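Local coordinates for protein extracellular invertase (Aspergillus kawachii, PDB 5XH8) that probably cleaves sucrose as a family 32 beta-fructofuranosidase and transfers the fructosyl unit to make fructooligosaccharides such as 1-kestose, at residues G436-F447 and S576-F587. Numbering follows the deposited sequence.
Sequences GRTLNSSGVVPF and SFFHNGVGGVAF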
loop_
_atom_site.group_PDB
_atom_site.type_symbol
_atom_site.label_atom_id
_atom_site.label_comp_id
_atom_site.label_asym_id
_atom_site.label_seq_id
_atom_site.Cartn_x
_atom_site.Cartn_y
_atom_site.Cartn_z
ATOM N N GLY A 436 -33.505 51.576 -19.175
ATOM C CA GLY A 436 -32.141 51.939 -19.537
ATOM C C GLY A 436 -31.882 53.415 -19.324
ATOM O O GLY A 436 -32.811 54.200 -19.209
ATOM N N ARG A 437 -30.615 53.789 -19.241
ATOM C CA ARG A 437 -30.233 55.182 -19.036
ATOM C C ARG A 437 -28.758 55.349 -19.229
ATOM O O ARG A 437 -28.005 54.380 -19.183
ATOM C CB ARG A 437 -30.566 55.635 -17.622
ATOM C CG ARG A 437 -29.773 54.909 -16.550
ATOM C CD ARG A 437 -30.490 54.968 -15.234
ATOM N NE ARG A 437 -30.653 56.345 -14.831
ATOM C CZ ARG A 437 -31.726 56.865 -14.249
ATOM N NH1 ARG A 437 -32.805 56.138 -13.974
ATOM N NH2 ARG A 437 -31.715 58.156 -13.955
ATOM N N THR A 438 -28.351 56.594 -19.404
ATOM C CA THR A 438 -26.957 56.947 -19.491
ATOM C C THR A 438 -26.612 57.728 -18.251
ATOM O O THR A 438 -27.422 58.525 -17.790
ATOM C CB THR A 438 -26.712 57.736 -20.772
ATOM O OG1 THR A 438 -27.056 56.886 -21.863
ATOM C CG2 THR A 438 -25.258 58.169 -20.917
ATOM N N LEU A 439 -25.435 57.467 -17.688
ATOM C CA LEU A 439 -24.939 58.217 -16.539
ATOM C C LEU A 439 -23.576 58.793 -16.876
ATOM O O LEU A 439 -22.736 58.096 -17.450
ATOM C CB LEU A 439 -24.830 57.324 -15.296
ATOM C CG LEU A 439 -26.118 56.828 -14.628
ATOM C CD1 LEU A 439 -25.781 56.056 -13.360
ATOM C CD2 LEU A 439 -27.080 57.962 -14.300
ATOM N N ASN A 440 -23.370 60.067 -16.525
ATOM C CA ASN A 440 -22.072 60.750 -16.676
ATOM C C ASN A 440 -21.502 61.314 -15.395
ATOM O O ASN A 440 -20.288 61.442 -15.292
ATOM C CB ASN A 440 -22.185 61.898 -17.678
ATOM C CG ASN A 440 -22.378 61.414 -19.083
ATOM O OD1 ASN A 440 -21.407 61.145 -19.791
ATOM N ND2 ASN A 440 -23.631 61.293 -19.501
ATOM N N SER A 441 -22.351 61.688 -14.435
ATOM C CA SER A 441 -21.874 62.221 -13.149
ATOM C C SER A 441 -21.719 61.117 -12.100
ATOM O O SER A 441 -22.205 60.007 -12.277
ATOM C CB SER A 441 -22.827 63.301 -12.636
ATOM O OG SER A 441 -24.148 62.805 -12.585
ATOM N N SER A 442 -21.032 61.450 -11.014
ATOM C CA SER A 442 -20.771 60.532 -9.915
ATOM C C SER A 442 -22.026 60.289 -9.079
ATOM O O SER A 442 -22.694 61.243 -8.709
ATOM C CB SER A 442 -19.677 61.121 -9.022
ATOM O OG SER A 442 -19.355 60.267 -7.942
ATOM N N GLY A 443 -22.342 59.022 -8.785
ATOM C CA GLY A 443 -23.342 58.686 -7.759
ATOM C C GLY A 443 -24.083 57.377 -7.933
ATOM O O GLY A 443 -23.833 56.626 -8.877
ATOM N N VAL A 444 -24.988 57.114 -6.990
ATOM C CA VAL A 444 -25.877 55.960 -7.033
ATOM C C VAL A 444 -27.315 56.414 -7.297
ATOM O O VAL A 444 -27.837 57.294 -6.599
ATOM C CB VAL A 444 -25.790 55.090 -5.742
ATOM C CG1 VAL A 444 -24.338 54.805 -5.399
ATOM C CG2 VAL A 444 -26.499 55.725 -4.552
ATOM N N VAL A 445 -27.945 55.804 -8.299
ATOM C CA VAL A 445 -29.285 56.156 -8.728
ATOM C C VAL A 445 -30.223 54.992 -8.415
ATOM O O VAL A 445 -30.200 53.994 -9.131
ATOM C CB VAL A 445 -29.303 56.449 -10.248
ATOM C CG1 VAL A 445 -30.710 56.814 -10.716
ATOM C CG2 VAL A 445 -28.290 57.536 -10.592
ATOM N N PRO A 446 -31.071 55.121 -7.367
ATOM C CA PRO A 446 -31.990 54.036 -7.015
ATOM C C PRO A 446 -32.835 53.538 -8.174
ATOM O O PRO A 446 -33.245 54.328 -9.009
ATOM C CB PRO A 446 -32.883 54.664 -5.940
ATOM C CG PRO A 446 -32.012 55.699 -5.300
ATOM C CD PRO A 446 -31.177 56.255 -6.418
ATOM N N PHE A 447 -33.071 52.232 -8.236
ATOM C CA PHE A 447 -34.035 51.673 -9.180
ATOM C C PHE A 447 -35.421 52.143 -8.756
ATOM O O PHE A 447 -35.669 52.338 -7.568
ATOM C CB PHE A 447 -34.008 50.124 -9.182
ATOM C CG PHE A 447 -32.947 49.495 -10.077
ATOM C CD1 PHE A 447 -31.765 50.160 -10.411
ATOM C CD2 PHE A 447 -33.129 48.197 -10.562
ATOM C CE1 PHE A 447 -30.817 49.563 -11.237
ATOM C CE2 PHE A 447 -32.174 47.596 -11.380
ATOM C CZ PHE A 447 -31.025 48.281 -11.720
ATOM N N SER A 576 -29.350 49.863 -7.060
ATOM C CA SER A 576 -29.139 51.147 -7.716
ATOM C C SER A 576 -28.111 51.026 -8.822
ATOM O O SER A 576 -27.186 50.205 -8.714
ATOM C CB SER A 576 -28.634 52.165 -6.704
ATOM O OG SER A 576 -29.593 52.318 -5.688
ATOM N N PHE A 577 -28.253 51.864 -9.858
ATOM C CA PHE A 577 -27.168 52.098 -10.824
ATOM C C PHE A 577 -26.033 52.744 -10.056
ATOM O O PHE A 577 -26.267 53.460 -9.079
ATOM C CB PHE A 577 -27.580 53.042 -11.970
ATOM C CG PHE A 577 -28.727 52.535 -12.795
ATOM C CD1 PHE A 577 -28.501 51.695 -13.868
ATOM C CD2 PHE A 577 -30.035 52.893 -12.492
ATOM C CE1 PHE A 577 -29.560 51.207 -14.619
ATOM C CE2 PHE A 577 -31.096 52.412 -13.239
ATOM C CZ PHE A 577 -30.860 51.566 -14.306
ATOM N N PHE A 578 -24.808 52.471 -10.471
ATOM C CA PHE A 578 -23.642 53.094 -9.872
ATOM C C PHE A 578 -22.682 53.489 -10.982
ATOM O O PHE A 578 -22.472 52.724 -11.923
ATOM C CB PHE A 578 -22.935 52.143 -8.902
ATOM C CG PHE A 578 -21.501 52.512 -8.644
ATOM C CD1 PHE A 578 -21.185 53.555 -7.783
ATOM C CD2 PHE A 578 -20.470 51.850 -9.293
ATOM C CE1 PHE A 578 -19.865 53.910 -7.551
ATOM C CE2 PHE A 578 -19.146 52.198 -9.066
ATOM C CZ PHE A 578 -18.839 53.228 -8.190
ATOM N N HIS A 579 -22.099 54.677 -10.851
ATOM C CA HIS A 579 -21.136 55.212 -11.822
ATOM C C HIS A 579 -20.310 56.281 -11.104
ATOM O O HIS A 579 -20.878 57.104 -10.370
ATOM C CB HIS A 579 -21.886 55.761 -13.041
ATOM C CG HIS A 579 -21.015 56.493 -14.014
ATOM N ND1 HIS A 579 -19.895 55.929 -14.582
ATOM C CD2 HIS A 579 -21.104 57.746 -14.521
ATOM C CE1 HIS A 579 -19.325 56.805 -15.389
ATOM N NE2 HIS A 579 -20.041 57.916 -15.372
ATOM N N ASN A 580 -18.982 56.252 -11.261
ATOM C CA ASN A 580 -18.102 57.141 -10.465
ATOM C C ASN A 580 -17.886 58.534 -11.093
ATOM O O ASN A 580 -17.096 59.323 -10.591
ATOM C CB ASN A 580 -16.754 56.480 -10.167
ATOM C CG ASN A 580 -15.883 56.336 -11.390
ATOM O OD1 ASN A 580 -16.373 56.327 -12.522
ATOM N ND2 ASN A 580 -14.587 56.171 -11.173
ATOM N N GLY A 581 -18.558 58.809 -12.204
ATOM C CA GLY A 581 -18.494 60.101 -12.838
ATOM C C GLY A 581 -17.413 60.235 -13.879
ATOM O O GLY A 581 -17.440 61.203 -14.629
ATOM N N VAL A 582 -16.478 59.281 -13.949
ATOM C CA VAL A 582 -15.383 59.348 -14.917
ATOM C C VAL A 582 -15.897 58.821 -16.260
ATOM O O VAL A 582 -16.049 57.614 -16.460
ATOM C CB VAL A 582 -14.137 58.585 -14.435
ATOM C CG1 VAL A 582 -13.036 58.610 -15.491
ATOM C CG2 VAL A 582 -13.640 59.167 -13.119
ATOM N N GLY A 583 -16.189 59.754 -17.167
ATOM C CA GLY A 583 -16.742 59.438 -18.464
ATOM C C GLY A 583 -18.205 59.113 -18.343
ATOM O O GLY A 583 -18.857 59.513 -17.377
ATOM N N GLY A 584 -18.706 58.373 -19.325
ATOM C CA GLY A 584 -20.104 57.996 -19.396
ATOM C C GLY A 584 -20.302 56.501 -19.560
ATOM O O GLY A 584 -19.389 55.782 -19.971
ATOM N N VAL A 585 -21.518 56.060 -19.229
ATOM C CA VAL A 585 -21.947 54.664 -19.359
ATOM C C VAL A 585 -23.373 54.644 -19.808
ATOM O O VAL A 585 -24.172 55.400 -19.272
ATOM C CB VAL A 585 -22.058 53.930 -17.996
ATOM C CG1 VAL A 585 -21.856 52.433 -18.179
ATOM C CG2 VAL A 585 -21.141 54.530 -16.963
ATOM N N ALA A 586 -23.719 53.733 -20.703
ATOM C CA ALA A 586 -25.107 53.515 -21.048
ATOM C C ALA A 586 -25.525 52.132 -20.583
ATOM O O ALA A 586 -24.951 51.124 -21.016
ATOM C CB ALA A 586 -25.321 53.672 -22.548
ATOM N N PHE A 587 -26.522 52.103 -19.697
ATOM C CA PHE A 587 -27.134 50.886 -19.207
ATOM C C PHE A 587 -28.313 50.556 -20.078
ATOM O O PHE A 587 -29.179 51.393 -20.262
ATOM C CB PHE A 587 -27.653 51.082 -17.772
ATOM C CG PHE A 587 -26.576 51.270 -16.757
ATOM C CD1 PHE A 587 -26.039 52.532 -16.517
ATOM C CD2 PHE A 587 -26.088 50.180 -16.030
ATOM C CE1 PHE A 587 -25.046 52.715 -15.569
ATOM C CE2 PHE A 587 -25.086 50.353 -15.087
ATOM C CZ PHE A 587 -24.570 51.621 -14.848
#
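The ring of Phe577 is clamped between an arginine methylene and another aromatic: Arg437 CD sits over one face, 3.4 Å from the ring centroid, in a CH-pi contact, while Phe447 CE1 lies over the centre of the opposite face. With CG between the backbone N and the carbonyl carbon (chi1 65°) and a bend further out, the Arg437 chain lays CD over the ring. The Phe447 and Phe577 planes meet obliquely at 41°, with Phe447 CE1 3.5 Å from Phe577 CE2. Between the two sheets Leu439 CD1 packs 3.8 Å from Phe577 CB and also touches Phe587 CE1.

Each segment changes sheets at a turn, and each strand finds an antiparallel partner. In one sheet Leu439 N binds Val585 O at 2.9 Å; in the other Gly443 N binds His579 O at 2.9 Å, almost straight at 171°. At the turn, His579 NE2 donates to Gly583 O at 2.8 Å, the acceptor lying in the ring plane, while ND1 bonds Ser475 OG, so both ring nitrogens are held. Two chains that each pass from one sheet to the other, paired antiparallel in both, typify the edge of a beta-sandwich, here the C-terminal domain of family 32 glycosidases.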